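Local structure of urocanate hydratase (Paenibacillus sp. Soil724D2, 7NED) at residues Ala338-Pro350 / Val520-Glu534. The protein catalyses the NAD+-dependent hydration of thiourocanate in bacterial ergothioneine breakdown and binds urocanate, the substrate of classical urocanases. Residues are numbered along the deposited sequence; the frame is centred on the assembly and turned at random.
Sequences AFLRPLFARAIGP and VLRYADAGYEESADE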
loop_
_atom_site.group_PDB
_atom_site.type_symbol
_atom_site.label_atom_id
_atom_site.label_comp_id
_atom_site.label_asym_id
_atom_site.label_seq_id
_atom_site.Cartn_x
_atom_site.Cartn_y
_atom_site.Cartn_z
ATOM N N ALA A 338 -9.295 -17.424 16.560
ATOM C CA ALA A 338 -9.813 -18.296 17.626
ATOM C C ALA A 338 -10.134 -17.557 18.923
ATOM O O ALA A 338 -11.077 -17.953 19.635
ATOM C CB ALA A 338 -8.825 -19.416 17.927
ATOM N N PHE A 339 -9.389 -16.516 19.258
ATOM C CA PHE A 339 -9.557 -15.908 20.582
ATOM C C PHE A 339 -9.844 -14.414 20.582
ATOM O O PHE A 339 -10.702 -13.962 21.354
ATOM C CB PHE A 339 -8.312 -16.194 21.415
ATOM C CG PHE A 339 -7.952 -17.653 21.444
ATOM C CD1 PHE A 339 -8.898 -18.605 21.819
ATOM C CD2 PHE A 339 -6.719 -18.077 21.024
ATOM C CE1 PHE A 339 -8.597 -19.963 21.813
ATOM C CE2 PHE A 339 -6.376 -19.446 21.028
ATOM C CZ PHE A 339 -7.320 -20.385 21.425
ATOM N N LEU A 340 -9.154 -13.618 19.750
ATOM C CA LEU A 340 -9.249 -12.175 19.941
ATOM C C LEU A 340 -10.161 -11.469 18.937
ATOM O O LEU A 340 -10.481 -10.297 19.138
ATOM C CB LEU A 340 -7.851 -11.530 19.889
ATOM C CG LEU A 340 -6.855 -11.987 20.970
ATOM C CD1 LEU A 340 -5.593 -11.150 20.845
ATOM C CD2 LEU A 340 -7.461 -11.907 22.342
ATOM N N ARG A 341 -10.627 -12.144 17.894
ATOM C CA ARG A 341 -11.389 -11.430 16.879
ATOM C C ARG A 341 -12.650 -10.754 17.423
ATOM O O ARG A 341 -13.006 -9.687 16.900
ATOM C CB ARG A 341 -11.727 -12.373 15.720
ATOM C CG ARG A 341 -12.361 -11.608 14.488
ATOM C CD ARG A 341 -12.339 -12.481 13.241
ATOM N NE ARG A 341 -10.986 -12.639 12.715
ATOM C CZ ARG A 341 -10.601 -13.610 11.899
ATOM N NH1 ARG A 341 -11.488 -14.518 11.485
ATOM N NH2 ARG A 341 -9.351 -13.615 11.425
ATOM N N PRO A 342 -13.336 -11.256 18.455
ATOM C CA PRO A 342 -14.470 -10.482 18.980
ATOM C C PRO A 342 -14.057 -9.123 19.498
ATOM O O PRO A 342 -14.862 -8.188 19.441
ATOM C CB PRO A 342 -15.014 -11.381 20.102
ATOM C CG PRO A 342 -14.688 -12.749 19.619
ATOM C CD PRO A 342 -13.319 -12.620 19.011
ATOM N N LEU A 343 -12.812 -8.969 19.987
ATOM C CA LEU A 343 -12.337 -7.644 20.363
ATOM C C LEU A 343 -12.065 -6.790 19.122
ATOM O O LEU A 343 -12.503 -5.634 19.022
ATOM C CB LEU A 343 -11.067 -7.800 21.193
ATOM C CG LEU A 343 -11.249 -8.567 22.526
ATOM C CD1 LEU A 343 -9.925 -8.735 23.217
ATOM C CD2 LEU A 343 -12.234 -7.804 23.413
ATOM N N PHE A 344 -11.307 -7.334 18.174
ATOM C CA PHE A 344 -11.017 -6.594 16.958
ATOM C C PHE A 344 -12.297 -6.124 16.274
ATOM O O PHE A 344 -12.328 -5.037 15.684
ATOM C CB PHE A 344 -10.194 -7.463 15.995
ATOM C CG PHE A 344 -8.859 -7.902 16.557
ATOM C CD1 PHE A 344 -8.138 -7.076 17.402
ATOM C CD2 PHE A 344 -8.320 -9.133 16.219
ATOM C CE1 PHE A 344 -6.897 -7.470 17.898
ATOM C CE2 PHE A 344 -7.074 -9.528 16.706
ATOM C CZ PHE A 344 -6.379 -8.693 17.568
ATOM N N ALA A 345 -13.368 -6.914 16.367
ATOM C CA ALA A 345 -14.608 -6.579 15.690
ATOM C C ALA A 345 -15.243 -5.311 16.245
ATOM O O ALA A 345 -16.037 -4.671 15.541
ATOM C CB ALA A 345 -15.575 -7.754 15.772
ATOM N N ARG A 346 -14.867 -4.895 17.447
ATOM C CA ARG A 346 -15.290 -3.612 17.996
ATOM C C ARG A 346 -14.152 -2.620 18.028
ATOM O O ARG A 346 -14.256 -1.577 18.697
ATOM C CB ARG A 346 -15.874 -3.786 19.410
ATOM C CG ARG A 346 -17.085 -4.694 19.497
ATOM C CD ARG A 346 -17.785 -4.623 20.886
ATOM N NE ARG A 346 -18.919 -5.562 20.920
ATOM C CZ ARG A 346 -20.197 -5.228 20.733
ATOM N NH1 ARG A 346 -20.550 -3.964 20.544
ATOM N NH2 ARG A 346 -21.136 -6.169 20.757
ATOM N N ALA A 347 -13.053 -2.936 17.342
ATOM C CA ALA A 347 -11.851 -2.104 17.314
ATOM C C ALA A 347 -11.280 -1.916 18.714
ATOM O O ALA A 347 -10.625 -0.911 18.992
ATOM C CB ALA A 347 -12.111 -0.742 16.648
ATOM N N ILE A 348 -11.529 -2.872 19.609
ATOM C CA ILE A 348 -10.744 -2.925 20.842
ATOM C C ILE A 348 -9.363 -3.462 20.492
ATOM O O ILE A 348 -9.231 -4.519 19.855
ATOM C CB ILE A 348 -11.447 -3.795 21.892
ATOM C CG1 ILE A 348 -12.863 -3.264 22.148
ATOM C CG2 ILE A 348 -10.623 -3.812 23.211
ATOM C CD1 ILE A 348 -13.840 -4.279 22.756
ATOM N N GLY A 349 -8.321 -2.727 20.858
ATOM C CA GLY A 349 -7.012 -3.115 20.395
ATOM C C GLY A 349 -5.880 -2.550 21.210
ATOM O O GLY A 349 -6.100 -1.841 22.190
ATOM N N PRO A 350 -4.633 -2.846 20.797
ATOM C CA PRO A 350 -3.444 -2.621 21.654
ATOM C C PRO A 350 -2.975 -1.175 21.734
ATOM O O PRO A 350 -1.839 -0.830 21.401
ATOM C CB PRO A 350 -2.401 -3.550 21.016
ATOM C CG PRO A 350 -2.871 -3.735 19.577
ATOM C CD PRO A 350 -4.355 -3.811 19.717
ATOM N N VAL A 520 -13.942 -0.655 13.142
ATOM C CA VAL A 520 -15.273 -1.258 13.291
ATOM C C VAL A 520 -15.890 -1.526 11.926
ATOM O O VAL A 520 -16.461 -2.590 11.684
ATOM C CB VAL A 520 -16.203 -0.369 14.127
ATOM C CG1 VAL A 520 -17.587 -1.047 14.213
ATOM C CG2 VAL A 520 -15.597 -0.167 15.514
ATOM N N LEU A 521 -15.807 -0.554 11.024
ATOM C CA LEU A 521 -16.472 -0.757 9.739
ATOM C C LEU A 521 -15.822 -1.868 8.941
ATOM O O LEU A 521 -16.507 -2.540 8.162
ATOM C CB LEU A 521 -16.501 0.526 8.906
ATOM C CG LEU A 521 -17.336 1.686 9.427
ATOM C CD1 LEU A 521 -17.596 2.700 8.337
ATOM C CD2 LEU A 521 -18.682 1.128 9.934
ATOM N N ARG A 522 -14.507 -2.087 9.104
ATOM C CA ARG A 522 -13.873 -3.177 8.361
ATOM C C ARG A 522 -14.474 -4.525 8.750
ATOM O O ARG A 522 -14.703 -5.381 7.888
ATOM C CB ARG A 522 -12.355 -3.170 8.602
ATOM C CG ARG A 522 -11.591 -4.108 7.718
ATOM C CD ARG A 522 -11.391 -5.492 8.377
ATOM N NE ARG A 522 -10.772 -6.368 7.405
ATOM C CZ ARG A 522 -11.447 -7.029 6.474
ATOM N NH1 ARG A 522 -12.775 -6.921 6.407
ATOM N NH2 ARG A 522 -10.795 -7.795 5.600
ATOM N N TYR A 523 -14.696 -4.748 10.052
ATOM C CA TYR A 523 -15.320 -5.984 10.501
ATOM C C TYR A 523 -16.822 -5.964 10.242
ATOM O O TYR A 523 -17.401 -7.004 9.922
ATOM C CB TYR A 523 -14.988 -6.250 11.996
ATOM C CG TYR A 523 -13.573 -6.748 12.056
ATOM C CD1 TYR A 523 -13.304 -8.099 11.930
ATOM C CD2 TYR A 523 -12.495 -5.851 12.045
ATOM C CE1 TYR A 523 -11.997 -8.572 11.861
ATOM C CE2 TYR A 523 -11.178 -6.316 11.973
ATOM C CZ TYR A 523 -10.943 -7.674 11.871
ATOM O OH TYR A 523 -9.657 -8.173 11.816
ATOM N N ALA A 524 -17.460 -4.801 10.330
ATOM C CA ALA A 524 -18.873 -4.734 9.952
ATOM C C ALA A 524 -19.064 -5.143 8.499
ATOM O O ALA A 524 -19.958 -5.936 8.178
ATOM C CB ALA A 524 -19.419 -3.326 10.184
ATOM N N ASP A 525 -18.193 -4.640 7.606
ATOM C CA ASP A 525 -18.264 -4.998 6.200
ATOM C C ASP A 525 -18.134 -6.493 6.004
ATOM O O ASP A 525 -18.735 -7.053 5.084
ATOM C CB ASP A 525 -17.165 -4.299 5.413
ATOM C CG ASP A 525 -17.248 -4.603 3.937
ATOM O OD1 ASP A 525 -18.094 -3.951 3.278
ATOM O OD2 ASP A 525 -16.506 -5.504 3.451
ATOM N N ALA A 526 -17.323 -7.157 6.825
ATOM C CA ALA A 526 -17.174 -8.591 6.628
ATOM C C ALA A 526 -18.330 -9.386 7.218
ATOM O O ALA A 526 -18.338 -10.615 7.099
ATOM C CB ALA A 526 -15.857 -9.091 7.225
ATOM N N GLY A 527 -19.273 -8.730 7.876
ATOM C CA GLY A 527 -20.477 -9.400 8.340
ATOM C C GLY A 527 -20.490 -9.726 9.813
ATOM O O GLY A 527 -21.348 -10.505 10.242
ATOM N N TYR A 528 -19.562 -9.174 10.601
ATOM C CA TYR A 528 -19.489 -9.529 12.025
ATOM C C TYR A 528 -20.555 -8.775 12.795
ATOM O O TYR A 528 -20.677 -7.554 12.682
ATOM C CB TYR A 528 -18.102 -9.244 12.606
ATOM C CG TYR A 528 -17.130 -10.285 12.139
ATOM C CD1 TYR A 528 -17.016 -11.502 12.803
ATOM C CD2 TYR A 528 -16.370 -10.080 10.996
ATOM C CE1 TYR A 528 -16.174 -12.481 12.343
ATOM C CE2 TYR A 528 -15.513 -11.046 10.532
ATOM C CZ TYR A 528 -15.419 -12.247 11.195
ATOM O OH TYR A 528 -14.562 -13.207 10.735
ATOM N N GLU A 529 -21.346 -9.519 13.559
ATOM C CA GLU A 529 -22.475 -8.926 14.263
ATOM C C GLU A 529 -22.029 -8.019 15.410
ATOM O O GLU A 529 -22.714 -7.034 15.723
ATOM C CB GLU A 529 -23.378 -10.063 14.732
ATOM C CG GLU A 529 -24.740 -9.647 15.131
ATOM C CD GLU A 529 -25.361 -8.684 14.161
ATOM O OE1 GLU A 529 -26.150 -7.870 14.666
ATOM O OE2 GLU A 529 -25.091 -8.756 12.934
ATOM N N GLU A 530 -20.898 -8.334 16.069
ATOM C CA GLU A 530 -20.364 -7.421 17.079
ATOM C C GLU A 530 -20.101 -6.042 16.487
ATOM O O GLU A 530 -20.322 -5.015 17.139
ATOM C CB GLU A 530 -19.064 -7.990 17.678
ATOM C CG GLU A 530 -19.137 -9.417 18.225
ATOM C CD GLU A 530 -18.783 -10.561 17.222
ATOM O OE1 GLU A 530 -19.027 -10.470 15.960
ATOM O OE2 GLU A 530 -18.234 -11.582 17.733
ATOM N N SER A 531 -19.614 -6.009 15.256
ATOM C CA SER A 531 -19.344 -4.749 14.557
ATOM C C SER A 531 -20.639 -3.996 14.259
ATOM O O SER A 531 -20.741 -2.779 14.444
ATOM C CB SER A 531 -18.659 -5.083 13.256
ATOM O OG SER A 531 -17.453 -5.715 13.527
ATOM N N ALA A 532 -21.640 -4.709 13.765
ATOM C CA ALA A 532 -22.902 -4.046 13.472
ATOM C C ALA A 532 -23.521 -3.497 14.752
ATOM O O ALA A 532 -24.091 -2.392 14.764
ATOM C CB ALA A 532 -23.840 -5.020 12.744
ATOM N N ASP A 533 -23.361 -4.231 15.864
ATOM C CA ASP A 533 -23.794 -3.695 17.142
ATOM C C ASP A 533 -23.003 -2.453 17.522
ATOM O O ASP A 533 -23.570 -1.450 17.977
ATOM C CB ASP A 533 -23.649 -4.775 18.212
ATOM C CG ASP A 533 -24.229 -4.348 19.533
ATOM O OD1 ASP A 533 -23.445 -4.151 20.489
ATOM O OD2 ASP A 533 -25.467 -4.217 19.596
ATOM N N GLU A 534 -21.680 -2.507 17.367
ATOM C CA GLU A 534 -20.866 -1.348 17.707
ATOM C C GLU A 534 -21.243 -0.146 16.868
ATOM O O GLU A 534 -21.296 0.974 17.390
ATOM C CB GLU A 534 -19.380 -1.660 17.538
ATOM C CG GLU A 534 -18.439 -0.604 18.138
ATOM C CD GLU A 534 -18.446 -0.544 19.698
ATOM O OE1 GLU A 534 -17.803 0.395 20.245
ATOM O OE2 GLU A 534 -19.080 -1.414 20.373
HETATM O O HOH W 1 -9.114 -10.503 13.274
HETATM O O HOH W 2 -14.098 -15.333 12.285
HETATM O O HOH W 3 -15.398 -0.525 20.729
#
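Ala345 packs tightly against Tyr523 and Ser531, its methyl small enough to let helices 502-525 and 529-538 close in. Its CA lies 3.7 Å from Tyr523 CB, its CB meets the CB atoms of Tyr523, Tyr528 and Glu530, and its backbone N lies over one face of the Tyr523 ring. Ser531 suits this buried place because its short side chain turns OG beside its own backbone N (chi1 -62°), from where it donates a 2.7 Å hydrogen bond to Ala345 O. Nearby, Ala347 CB packs on Val520 CG2 at 3.7 Å. A Schellman motif, with Ala347 at positive phi, ends helix 335-344 here, and its turn packs against the facing sides of the two helices, themselves joined through a second Schellman motif at Gly527. Both segments lie in the urocanase C-terminal domain, the side chain of Phe344 about 9 Å from the bound NAD.

On a buried flank, Arg341 CD packs 3.7 Å from Tyr528 CZ; one water joins NE to Tyr523 OH, another NH1 to Tyr528 OH. Arg341 NH2 also bonds Glu448 O and Met446 O, and Tyr528 OH bonds Lys451 N. The more open side holds Pro342 beside Glu530 and a salt-bridge network: Arg346, extended from CG to NE with Glu530 O over one guanidinium face, reaches two acids. NH1 meets Glu534 OE2 in plane at 2.9 Å (158°), while NH1 and NH2 both grip Asp533 OD1 end-on. Lys538 and Arg536 pair with the second oxygens of Glu534 and Asp533, respectively.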